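Local atomic coordinates of hypothetical protein (Bacteroides fragilis, PDB entry 4I17), a protein that is of unknown function but is built of TPR-type helical repeats and, like other such proteins, probably serves as a scaffold for protein-protein recognition. Residues T111-Y116 and D145-K150; K152-Y157 and P211-I216. One frame throughout, in Å; residues are numbered along the deposited sequence. Where two conformers were deposited one is given.

Contacts 1 and 2 show how a helical-repeat protein joins a helix to the next but one with different chemistry. Both use helix 149-174: contact 1 holds the loop before it against helix 110-129, contact 2 packs its first turns against the start of helix 214-224. Their centres lie about 15 Å apart: contact 1 about 8 Å from the chain centre, with three of six touching residues buried, contact 2 about 19 Å out, with two of six. In contact 1 a buried carboxylate accepts two backbone N-H groups and a threonine hydroxyl; in contact 2 a bidentate salt bridge lies beside a tyrosine packed on isoleucine. The chain B sulfate, bound by Lys150 and Asn212, touches both.

Contact 1. Residues T111-Y116 and D145-K150; sequences TIEKLY and DVTSKK. With SO4 (sulfate ion), chain D; SO4 (sulfate ion), chain B.
Glu113 carries this contact and illustrates how one buried carboxylate can hold a loop against a helix. Glu113 CB, aimed at the loop, lies 4.0 Å from Val146 CG1. CG stands anti to the carbonyl carbon (chi1 -75°), and the extended chain beyond it carries CD to the backbone of residues 147-148. There the two oxygens divide the work. Glu113 OE1 accepts the N-H of Ser148 through its syn lone pair (OE1 to N 3.1 Å), in a rather bent bond. Glu113 OE2 takes two donors from Thr147: the hydroxyl OG1, at 2.6 Å, uses the syn lone pair of OE2, while the backbone N, at 2.9 Å, comes from above the carboxylate plane along a nearly straight line (163°). Three bonds thus fix the rotation of the carboxylate, and these donors would probably stabilise its charged form.

Three residues on, Tyr116, with CG anti to the backbone N, brings its ring against the loop. Tyr116 CD2 meets Val146 CG1 at 3.8 Å, the two side chains sliding past each other in opposite directions. At the tip, Tyr116 OH lies 3.0 Å from Asp145 OD2, which sits at the ring edge near its plane.

The loop then passes directly into a helix. Ser148 is the N-cap: its OG accepts from Trp151 N and also donates to the sulfate of chain D, probably from the crystallisation liquor, whose O2 is held by Lys149 N at 2.9 Å. An anion at a helix N-terminus suits the partial positive charge expected there.

Helix 110-129 lies between the loop before helix 149-174 and helices 75-88 and 92-105, as in a superhelical repeat array: Glu113 reaches forward, while Ile112 and Leu115 reach back to both helices, with Tyr116 also on helix 92-105.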
loop_
_atom_site.group_PDB
_atom_site.type_symbol
_atom_site.label_atom_id
_atom_site.label_comp_id
_atom_site.label_asym_id
_atom_site.label_seq_id
_atom_site.Cartn_x
_atom_site.Cartn_y
_atom_site.Cartn_z
ATOM N N THR A 111 -2.067 6.431 -8.809
ATOM C CA THR A 111 -3.059 5.613 -8.103
ATOM C C THR A 111 -2.406 4.335 -7.487
ATOM O O THR A 111 -2.672 4.072 -6.318
ATOM C CB THR A 111 -4.294 5.343 -8.976
ATOM O OG1 THR A 111 -4.825 6.621 -9.381
ATOM C CG2 THR A 111 -5.388 4.613 -8.215
ATOM N N ILE A 112 -1.529 3.600 -8.217
ATOM C CA ILE A 112 -0.866 2.406 -7.646
ATOM C C ILE A 112 0.019 2.820 -6.451
ATOM O O ILE A 112 -0.022 2.149 -5.409
ATOM C CB ILE A 112 -0.063 1.581 -8.676
ATOM C CG1 ILE A 112 -0.976 1.022 -9.776
ATOM C CG2 ILE A 112 0.683 0.409 -7.982
ATOM C CD1 ILE A 112 -0.216 0.404 -10.911
ATOM N N GLU A 113 0.800 3.921 -6.580
ATOM C CA GLU A 113 1.638 4.362 -5.452
ATOM C C GLU A 113 0.785 4.707 -4.252
ATOM O O GLU A 113 1.193 4.356 -3.148
ATOM C CB GLU A 113 2.548 5.548 -5.791
ATOM C CG GLU A 113 3.744 5.185 -6.651
ATOM C CD GLU A 113 4.885 6.189 -6.670
ATOM O OE1 GLU A 113 4.747 7.298 -6.098
ATOM O OE2 GLU A 113 5.944 5.843 -7.241
ATOM N N LYS A 114 -0.395 5.362 -4.452
ATOM C CA LYS A 114 -1.263 5.716 -3.327
ATOM C C LYS A 114 -1.732 4.460 -2.614
ATOM O O LYS A 114 -1.601 4.391 -1.412
ATOM C CB LYS A 114 -2.471 6.565 -3.756
ATOM C CG LYS A 114 -2.133 8.014 -4.090
ATOM C CD LYS A 114 -3.371 8.752 -4.610
ATOM C CE LYS A 114 -3.123 10.222 -4.872
ATOM N NZ LYS A 114 -2.240 10.449 -6.048
ATOM N N LEU A 115 -2.237 3.448 -3.354
ATOM C CA LEU A 115 -2.717 2.207 -2.729
ATOM C C LEU A 115 -1.610 1.450 -1.982
ATOM O O LEU A 115 -1.838 0.938 -0.874
ATOM C CB LEU A 115 -3.340 1.304 -3.789
ATOM C CG LEU A 115 -4.531 1.933 -4.513
ATOM C CD1 LEU A 115 -4.887 1.142 -5.779
ATOM C CD2 LEU A 115 -5.721 2.086 -3.579
ATOM N N TYR A 116 -0.435 1.374 -2.589
ATOM C CA TYR A 116 0.726 0.701 -2.004
ATOM C C TYR A 116 1.118 1.381 -0.688
ATOM O O TYR A 116 1.295 0.735 0.345
ATOM C CB TYR A 116 1.896 0.778 -3.004
ATOM C CG TYR A 116 3.164 0.098 -2.546
ATOM C CD1 TYR A 116 3.402 -1.245 -2.832
ATOM C CD2 TYR A 116 4.142 0.800 -1.839
ATOM C CE1 TYR A 116 4.582 -1.868 -2.428
ATOM C CE2 TYR A 116 5.300 0.168 -1.383
ATOM C CZ TYR A 116 5.531 -1.154 -1.720
ATOM O OH TYR A 116 6.682 -1.776 -1.311
ATOM N N ASP A 145 9.227 3.242 -0.249
ATOM C CA ASP A 145 9.599 2.686 -1.579
ATOM C C ASP A 145 8.902 3.383 -2.759
ATOM O O ASP A 145 9.222 3.101 -3.915
ATOM C CB ASP A 145 9.286 1.179 -1.686
ATOM C CG ASP A 145 9.930 0.261 -0.661
ATOM O OD1 ASP A 145 10.952 0.664 -0.051
ATOM O OD2 ASP A 145 9.423 -0.878 -0.483
ATOM N N VAL A 146 7.926 4.239 -2.484
ATOM C CA VAL A 146 7.218 4.990 -3.521
ATOM C C VAL A 146 8.160 6.100 -4.029
ATOM O O VAL A 146 9.054 6.529 -3.292
ATOM C CB VAL A 146 5.856 5.544 -3.029
ATOM C CG1 VAL A 146 4.869 4.413 -2.706
ATOM C CG2 VAL A 146 6.024 6.473 -1.838
ATOM N N THR A 147 7.966 6.552 -5.264
ATOM C CA THR A 147 8.823 7.591 -5.838
ATOM C C THR A 147 8.347 8.979 -5.432
ATOM O O THR A 147 9.139 9.914 -5.455
ATOM C CB THR A 147 8.886 7.476 -7.381
ATOM O OG1 THR A 147 7.608 7.772 -7.925
ATOM C CG2 THR A 147 9.340 6.115 -7.848
ATOM N N SER A 148 7.073 9.109 -5.057
ATOM C CA SER A 148 6.450 10.366 -4.646
ATOM C C SER A 148 7.142 10.926 -3.407
ATOM O O SER A 148 7.194 10.226 -2.390
ATOM C CB SER A 148 4.980 10.120 -4.332
ATOM O OG SER A 148 4.422 11.218 -3.632
ATOM N N LYS A 149 7.667 12.176 -3.486
ATOM C CA LYS A 149 8.306 12.832 -2.326
ATOM C C LYS A 149 7.280 13.081 -1.200
ATOM O O LYS A 149 7.621 12.999 -0.025
ATOM C CB LYS A 149 8.910 14.177 -2.759
ATOM C CG LYS A 149 10.173 14.056 -3.604
ATOM C CD LYS A 149 10.743 15.442 -4.006
ATOM C CE LYS A 149 11.256 16.268 -2.842
ATOM N NZ LYS A 149 11.595 17.659 -3.246
ATOM N N LYS A 150 6.023 13.385 -1.559
ATOM C CA LYS A 150 4.958 13.641 -0.578
ATOM C C LYS A 150 4.660 12.399 0.250
ATOM O O LYS A 150 4.578 12.474 1.482
ATOM C CB LYS A 150 3.672 14.141 -1.272
ATOM C CG LYS A 150 3.820 15.460 -2.046
ATOM C CD LYS A 150 4.206 16.656 -1.180
ATOM C CE LYS A 150 4.737 17.818 -1.986
ATOM N NZ LYS A 150 5.272 18.893 -1.105
HETATM S S SO4 D . 5.605 14.588 -5.524
HETATM O O1 SO4 D . 4.525 13.679 -5.132
HETATM O O2 SO4 D . 6.892 13.875 -5.685
HETATM O O3 SO4 D . 5.235 15.217 -6.795
HETATM O O4 SO4 D . 5.767 15.628 -4.515
HETATM S S SO4 B . 1.557 18.839 1.092
HETATM O O1 SO4 B . 1.548 17.559 1.784
HETATM O O2 SO4 B . 0.768 18.733 -0.133
HETATM O O3 SO4 B . 0.990 19.883 1.939
HETATM O O4 SO4 B . 2.940 19.174 0.766
#

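Contact 2. Residues K152-Y157 and P211-I216. With SO4 (sulfate ion), chain B.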
loop_
_atom_site.group_PDB
_atom_site.type_symbol
_atom_site.label_atom_id
_atom_site.label_comp_id
_atom_site.label_asym_id
_atom_site.label_seq_id
_atom_site.Cartn_x
_atom_site.Cartn_y
_atom_site.Cartn_z
ATOM N N LYS A 152 6.590 9.781 0.535
ATOM C CA LYS A 152 7.804 9.422 1.276
ATOM C C LYS A 152 7.853 10.236 2.555
ATOM O O LYS A 152 8.236 9.721 3.608
ATOM C CB LYS A 152 9.050 9.726 0.443
ATOM C CG LYS A 152 9.470 8.654 -0.546
ATOM C CD LYS A 152 10.925 8.976 -0.957
ATOM C CE LYS A 152 11.356 8.398 -2.277
ATOM N NZ LYS A 152 11.590 6.928 -2.184
ATOM N N THR A 153 7.512 11.528 2.455
ATOM C CA THR A 153 7.536 12.420 3.619
ATOM C C THR A 153 6.638 11.881 4.720
ATOM O O THR A 153 7.043 11.894 5.860
ATOM C CB THR A 153 7.076 13.822 3.236
ATOM O OG1 THR A 153 7.986 14.352 2.285
ATOM C CG2 THR A 153 6.966 14.757 4.439
ATOM N N ASP A 154 5.402 11.454 4.416
ATOM C CA ASP A 154 4.604 11.013 5.576
ATOM C C ASP A 154 5.007 9.598 6.118
ATOM O O ASP A 154 4.802 9.337 7.303
ATOM C CB ASP A 154 3.136 11.146 5.270
ATOM C CG ASP A 154 2.801 12.652 5.241
ATOM O OD1 ASP A 154 2.591 13.239 6.333
ATOM O OD2 ASP A 154 2.869 13.260 4.140
ATOM N N ALA A 155 5.708 8.766 5.322
ATOM C CA ALA A 155 6.242 7.508 5.874
ATOM C C ALA A 155 7.423 7.861 6.814
ATOM O O ALA A 155 7.552 7.273 7.894
ATOM C CB ALA A 155 6.695 6.593 4.748
ATOM N N LEU A 156 8.272 8.833 6.415
ATOM C CA LEU A 156 9.419 9.279 7.250
ATOM C C LEU A 156 8.943 9.992 8.487
ATOM O O LEU A 156 9.508 9.796 9.564
ATOM C CB LEU A 156 10.343 10.190 6.429
ATOM C CG LEU A 156 11.080 9.473 5.322
ATOM C CD1 LEU A 156 11.671 10.461 4.352
ATOM C CD2 LEU A 156 12.171 8.548 5.858
ATOM N N TYR A 157 7.890 10.824 8.357
ATOM C CA TYR A 157 7.331 11.508 9.524
ATOM C C TYR A 157 6.744 10.464 10.522
ATOM O O TYR A 157 6.959 10.583 11.746
ATOM C CB TYR A 157 6.255 12.465 8.994
ATOM C CG TYR A 157 5.570 13.428 9.942
ATOM C CD1 TYR A 157 6.062 13.654 11.231
ATOM C CD2 TYR A 157 4.468 14.172 9.526
ATOM C CE1 TYR A 157 5.422 14.545 12.099
ATOM C CE2 TYR A 157 3.828 15.056 10.381
ATOM C CZ TYR A 157 4.323 15.257 11.658
ATOM O OH TYR A 157 3.689 16.173 12.441
ATOM N N PRO A 211 9.878 20.901 2.865
ATOM C CA PRO A 211 10.174 22.039 3.762
ATOM C C PRO A 211 8.926 22.855 4.125
ATOM O O PRO A 211 8.947 23.548 5.126
ATOM C CB PRO A 211 11.197 22.879 2.983
ATOM C CG PRO A 211 11.538 22.130 1.778
ATOM C CD PRO A 211 10.585 21.010 1.571
ATOM N N ASN A 212 7.819 22.717 3.373
ATOM C CA ASN A 212 6.570 23.447 3.688
ATOM C C ASN A 212 5.821 22.846 4.876
ATOM O O ASN A 212 4.880 23.460 5.376
ATOM C CB ASN A 212 5.635 23.409 2.475
ATOM C CG ASN A 212 5.340 21.991 2.059
ATOM O OD1 ASN A 212 6.241 21.222 1.669
ATOM N ND2 ASN A 212 4.095 21.596 2.184
ATOM N N ARG A 213 6.187 21.623 5.297
ATOM C CA ARG A 213 5.483 20.934 6.394
ATOM C C ARG A 213 6.101 21.378 7.715
ATOM O O ARG A 213 6.948 20.690 8.280
ATOM C CB ARG A 213 5.570 19.415 6.198
ATOM C CG ARG A 213 4.887 18.873 4.938
ATOM C CD ARG A 213 3.371 18.778 5.043
ATOM N NE ARG A 213 2.913 17.854 6.091
ATOM C CZ ARG A 213 2.906 16.532 5.971
ATOM N NH1 ARG A 213 3.372 15.955 4.869
ATOM N NH2 ARG A 213 2.449 15.774 6.957
ATOM N N THR A 214 5.732 22.581 8.175
ATOM C CA THR A 214 6.369 23.192 9.356
ATOM C C THR A 214 6.217 22.389 10.636
ATOM O O THR A 214 7.110 22.457 11.495
ATOM C CB THR A 214 5.861 24.612 9.559
ATOM O OG1 THR A 214 4.443 24.581 9.630
ATOM C CG2 THR A 214 6.319 25.560 8.440
ATOM N N GLU A 215 5.160 21.570 10.750
ATOM C CA GLU A 215 4.999 20.763 11.965
ATOM C C GLU A 215 6.072 19.681 12.058
ATOM O O GLU A 215 6.442 19.309 13.153
ATOM C CB GLU A 215 3.605 20.116 12.016
ATOM C CG GLU A 215 2.519 21.121 12.382
ATOM C CD GLU A 215 1.077 20.756 12.085
ATOM O OE1 GLU A 215 0.709 19.566 12.229
ATOM O OE2 GLU A 215 0.290 21.686 11.790
ATOM N N ILE A 216 6.592 19.191 10.914
ATOM C CA ILE A 216 7.649 18.177 10.958
ATOM C C ILE A 216 8.923 18.800 11.518
ATOM O O ILE A 216 9.577 18.190 12.349
ATOM C CB ILE A 216 7.910 17.539 9.578
ATOM C CG1 ILE A 216 6.601 17.033 8.945
ATOM C CG2 ILE A 216 8.929 16.403 9.730
ATOM C CD1 ILE A 216 6.769 16.343 7.565
HETATM S S SO4 B . 1.557 18.839 1.092
HETATM O O1 SO4 B . 1.548 17.559 1.784
HETATM O O2 SO4 B . 0.768 18.733 -0.133
HETATM O O3 SO4 B . 0.990 19.883 1.939
HETATM O O4 SO4 B . 2.940 19.174 0.766
HETATM O O HOH W 1 1.673 17.382 11.100
#
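Two bends in one chain, at chi2 (-77°) and chi3 (-62°), fold the Arg213 side chain so that it presents the NH1/NH2 edge of its guanidinium to Asp154, whose CG lies anti to the carbonyl carbon. Tyr157, with CG anti to the backbone N (chi1 -174°), lays its ring against Ile216. The salt bridge is end-on and bidentate: NH2 of Arg213 meets OD1 of Asp154 at 2.6 Å, and NH1 of Arg213 meets OD2 of Asp154 at 2.8 Å. Each oxygen uses its syn lone pair, and the two flat groups are nearly coplanar.

Next to this pair, Ile216 CG1 stands over the centre of one Tyr157 ring face in a CH-pi contact, 3.7 Å from the centroid. Ile216 CD1 reaches on to Thr153 CG2 at 3.5 Å and lies over one face of the guanidinium. Arg213 NH2 sits at the edge of the tyrosine ring, 3.6 Å from Tyr157 CD2. A water joins Tyr157 OH to Glu215 OE1, donating to the carboxylate.

Arg213 is also the N-cap residue of helix 214-224. Paired, partly exposed charges imply a junction between helices 149-174 and 214-224 in which the salt bridge fixes the guanidinium's orientation while Ile216 CD1 covers one of its faces.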